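Local coordinates for nucleocapsid protein CP17 (Extra small virus, PDB 6JJA), which forms the calcium-binding T=1 icosahedral capsid of a single-stranded RNA satellite virus of freshwater prawns, sixty copies making up one particle, at residues K53-D58 with V167-S172. Numbering follows the deposited sequence.
With CA (calcium ion), chain B.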
ATOM      1  N   LYS A  53     -14.266 -63.243 -11.142  1.00 28.99           N
ATOM      2  CA  LYS A  53     -14.053 -62.340 -12.257  1.00 28.99           C
ATOM      3  C   LYS A  53     -15.377 -61.790 -12.742  1.00 28.99           C
ATOM      4  O   LYS A  53     -16.301 -62.551 -13.033  1.00 28.99           O
ATOM      5  CB  LYS A  53     -13.347 -63.029 -13.406  1.00 28.99           C
ATOM      6  CG  LYS A  53     -12.446 -62.083 -14.119  1.00 28.99           C
ATOM      7  CD  LYS A  53     -12.126 -62.510 -15.478  1.00 28.99           C
ATOM      8  CE  LYS A  53     -11.626 -61.316 -16.221  1.00 28.99           C
ATOM      9  NZ  LYS A  53     -10.652 -60.599 -15.400  1.00 28.99           N
ATOM     10  N   THR A  54     -15.451 -60.473 -12.840  1.00 29.23           N
ATOM     11  CA  THR A  54     -16.622 -59.799 -13.372  1.00 29.23           C
ATOM     12  C   THR A  54     -16.351 -59.442 -14.824  1.00 29.23           C
ATOM     13  O   THR A  54     -15.408 -58.703 -15.120  1.00 29.23           O
ATOM     14  CB  THR A  54     -16.938 -58.559 -12.545  1.00 29.23           C
ATOM     15  OG1 THR A  54     -16.951 -58.909 -11.157  1.00 29.23           O
ATOM     16  CG2 THR A  54     -18.288 -58.004 -12.901  1.00 29.23           C
ATOM     17  N   THR A  55     -17.166 -59.975 -15.728  1.00 28.35           N
ATOM     18  CA  THR A  55     -16.938 -59.800 -17.149  1.00 28.35           C
ATOM     19  C   THR A  55     -18.236 -60.053 -17.899  1.00 28.35           C
ATOM     20  O   THR A  55     -19.068 -60.853 -17.469  1.00 28.35           O
ATOM     21  CB  THR A  55     -15.820 -60.733 -17.644  1.00 28.35           C
ATOM     22  OG1 THR A  55     -15.373 -60.323 -18.944  1.00 28.35           O
ATOM     23  CG2 THR A  55     -16.289 -62.154 -17.715  1.00 28.35           C
ATOM     24  N   TRP A  56     -18.402 -59.351 -19.013  1.00 27.23           N
ATOM     25  CA  TRP A  56     -19.525 -59.582 -19.906  1.00 27.23           C
ATOM     26  C   TRP A  56     -19.353 -60.881 -20.669  1.00 27.23           C
ATOM     27  O   TRP A  56     -18.237 -61.299 -20.980  1.00 27.23           O
ATOM     28  CB  TRP A  56     -19.671 -58.440 -20.899  1.00 27.23           C
ATOM     29  CG  TRP A  56     -19.947 -57.126 -20.293  1.00 27.23           C
ATOM     30  CD1 TRP A  56     -19.038 -56.237 -19.836  1.00 27.23           C
ATOM     31  CD2 TRP A  56     -21.224 -56.534 -20.084  1.00 27.23           C
ATOM     32  NE1 TRP A  56     -19.663 -55.132 -19.344  1.00 27.23           N
ATOM     33  CE2 TRP A  56     -21.013 -55.291 -19.485  1.00 27.23           C
ATOM     34  CE3 TRP A  56     -22.530 -56.940 -20.336  1.00 27.23           C
ATOM     35  CZ2 TRP A  56     -22.048 -54.453 -19.138  1.00 27.23           C
ATOM     36  CZ3 TRP A  56     -23.554 -56.106 -19.991  1.00 27.23           C
ATOM     37  CH2 TRP A  56     -23.314 -54.882 -19.401  1.00 27.23           C
ATOM     38  N   ILE A  57     -20.478 -61.507 -20.995  1.00 30.46           N
ATOM     39  CA  ILE A  57     -20.503 -62.741 -21.753  1.00 30.46           C
ATOM     40  C   ILE A  57     -21.540 -62.605 -22.860  1.00 30.46           C
ATOM     41  O   ILE A  57     -22.349 -61.681 -22.878  1.00 30.46           O
ATOM     42  CB  ILE A  57     -20.791 -63.964 -20.868  1.00 30.46           C
ATOM     43  CG1 ILE A  57     -22.165 -63.870 -20.232  1.00 30.46           C
ATOM     44  CG2 ILE A  57     -19.786 -64.043 -19.792  1.00 30.46           C
ATOM     45  CD1 ILE A  57     -22.636 -65.140 -19.653  1.00 30.46           C
ATOM     46  N   ASP A  58     -21.497 -63.549 -23.794  1.00 35.02           N
ATOM     47  CA  ASP A  58     -22.433 -63.618 -24.901  1.00 35.02           C
ATOM     48  C   ASP A  58     -23.066 -64.996 -24.916  1.00 35.02           C
ATOM     49  O   ASP A  58     -22.374 -66.000 -24.734  1.00 35.02           O
ATOM     50  CB  ASP A  58     -21.738 -63.338 -26.230  1.00 35.02           C
ATOM     51  CG  ASP A  58     -20.840 -64.471 -26.674  1.00 35.02           C
ATOM     52  OD1 ASP A  58     -20.118 -65.026 -25.821  1.00 35.02           O
ATOM     53  OD2 ASP A  58     -20.851 -64.809 -27.875  1.00 35.02           O
ATOM     54  N   VAL A 167     -21.559 -60.895 -15.402  1.00 28.18           N
ATOM     55  CA  VAL A 167     -21.599 -61.917 -14.378  1.00 28.18           C
ATOM     56  C   VAL A 167     -20.347 -61.805 -13.528  1.00 28.18           C
ATOM     57  O   VAL A 167     -19.326 -61.269 -13.961  1.00 28.18           O
ATOM     58  CB  VAL A 167     -21.723 -63.314 -15.004  1.00 28.18           C
ATOM     59  CG1 VAL A 167     -23.057 -63.462 -15.654  1.00 28.18           C
ATOM     60  CG2 VAL A 167     -20.620 -63.531 -15.980  1.00 28.18           C
ATOM     61  N   THR A 168     -20.438 -62.312 -12.313  1.00 28.78           N
ATOM     62  CA  THR A 168     -19.300 -62.478 -11.426  1.00 28.78           C
ATOM     63  C   THR A 168     -19.219 -63.966 -11.146  1.00 28.78           C
ATOM     64  O   THR A 168     -19.931 -64.481 -10.284  1.00 28.78           O
ATOM     65  CB  THR A 168     -19.463 -61.670 -10.145  1.00 28.78           C
ATOM     66  OG1 THR A 168     -20.072 -60.411 -10.441  1.00 28.78           O
ATOM     67  CG2 THR A 168     -18.142 -61.417  -9.486  1.00 28.78           C
ATOM     68  N   TYR A 169     -18.364 -64.658 -11.880  1.00 28.77           N
ATOM     69  CA  TYR A 169     -18.237 -66.095 -11.770  1.00 28.77           C
ATOM     70  C   TYR A 169     -17.002 -66.447 -10.959  1.00 28.77           C
ATOM     71  O   TYR A 169     -16.074 -65.650 -10.815  1.00 28.77           O
ATOM     72  CB  TYR A 169     -18.189 -66.762 -13.150  1.00 28.77           C
ATOM     73  CG  TYR A 169     -16.990 -66.437 -13.993  1.00 28.77           C
ATOM     74  CD1 TYR A 169     -16.899 -65.235 -14.660  1.00 28.77           C
ATOM     75  CD2 TYR A 169     -15.965 -67.342 -14.144  1.00 28.77           C
ATOM     76  CE1 TYR A 169     -15.822 -64.939 -15.423  1.00 28.77           C
ATOM     77  CE2 TYR A 169     -14.883 -67.052 -14.908  1.00 28.77           C
ATOM     78  CZ  TYR A 169     -14.810 -65.853 -15.547  1.00 28.77           C
ATOM     79  OH  TYR A 169     -13.710 -65.574 -16.319  1.00 28.77           O
ATOM     80  N   TRP A 170     -17.019 -67.656 -10.414  1.00 28.88           N
ATOM     81  CA  TRP A 170     -15.909 -68.163  -9.638  1.00 28.88           C
ATOM     82  C   TRP A 170     -16.045 -69.672  -9.555  1.00 28.88           C
ATOM     83  O   TRP A 170     -17.130 -70.227  -9.726  1.00 28.88           O
ATOM     84  CB  TRP A 170     -15.837 -67.526  -8.246  1.00 28.88           C
ATOM     85  CG  TRP A 170     -16.952 -67.848  -7.324  1.00 28.88           C
ATOM     86  CD1 TRP A 170     -17.006 -68.871  -6.444  1.00 28.88           C
ATOM     87  CD2 TRP A 170     -18.173 -67.126  -7.168  1.00 28.88           C
ATOM     88  NE1 TRP A 170     -18.182 -68.851  -5.764  1.00 28.88           N
ATOM     89  CE2 TRP A 170     -18.916 -67.781  -6.189  1.00 28.88           C
ATOM     90  CE3 TRP A 170     -18.711 -65.996  -7.769  1.00 28.88           C
ATOM     91  CZ2 TRP A 170     -20.164 -67.351  -5.804  1.00 28.88           C
ATOM     92  CZ3 TRP A 170     -19.930 -65.578  -7.389  1.00 28.88           C
ATOM     93  CH2 TRP A 170     -20.654 -66.246  -6.416  1.00 28.88           C
ATOM     94  N   ASP A 171     -14.915 -70.321  -9.330  1.00 32.92           N
ATOM     95  CA  ASP A 171     -14.887 -71.764  -9.171  1.00 32.92           C
ATOM     96  C   ASP A 171     -15.593 -72.164  -7.887  1.00 32.92           C
ATOM     97  O   ASP A 171     -15.536 -71.459  -6.880  1.00 32.92           O
ATOM     98  CB  ASP A 171     -13.439 -72.242  -9.156  1.00 32.92           C
ATOM     99  CG  ASP A 171     -13.302 -73.731  -9.346  1.00 32.92           C
ATOM    100  OD1 ASP A 171     -14.195 -74.337  -9.967  1.00 32.92           O
ATOM    101  OD2 ASP A 171     -12.280 -74.285  -8.878  1.00 32.92           O
ATOM    102  N   SER A 172     -16.270 -73.301  -7.932  1.00 34.88           N
ATOM    103  CA  SER A 172     -16.903 -73.860  -6.753  1.00 34.88           C
ATOM    104  C   SER A 172     -16.039 -74.888  -6.046  1.00 34.88           C
ATOM    105  O   SER A 172     -16.105 -74.999  -4.819  1.00 34.88           O
ATOM    106  CB  SER A 172     -18.231 -74.507  -7.135  1.00 34.88           C
ATOM    107  OG  SER A 172     -18.062 -75.431  -8.180  1.00 34.88           O
TER
HETATM  108 CA    CA B 201     -10.995 -74.181  -6.911  1.00 35.00          CA
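Lys53 and Tyr169 face each other as a hydrogen-bonded pair of antiparallel strands in the jelly-roll beta-barrel of this capsid protein. Lys53 N donates to Tyr169 O at 3.0 Å, and Tyr169 N donates back to Lys53 O. Two residues along, Thr55 and Val167 bond the same way. Val167 N reaches Thr55 O on a nearly straight N-H line (176°) but from above the carbonyl plane. Strand 52-59 is outermost in its sheet within this chain, and strand 162-171 lies one place in.

The covered face carries Lys53, Thr55, Val167 and Tyr169. With chi1 at 65°, Tyr169 CG is turned so that the ring comes beside Lys53. Lys53 CB lies near CE1 and CZ, and CD near OH. The end of Lys53 leads away and is partly exposed. Thr55 CG2 touches the ring edge at CE1 (3.6 Å). Ile80 of helix 73-80 and Leu83 of the following loop also pack on Tyr169. Further on, Ile57 CG2 meets Val167 CG2 at 3.9 Å.

On the other face, Thr54 is exposed, while its non-hydrogen-bonded partner Thr168 is buried and touches Ile91 of strand 88-98. Thr54 OG1 lies against Thr168 CG2.

Strand 162-171 ends at a calcium site, where Asn50 OD1 and the backbone O of Glu173 join Asp171. There Asp171 OD2 binds the calcium ion at 2.4 Å.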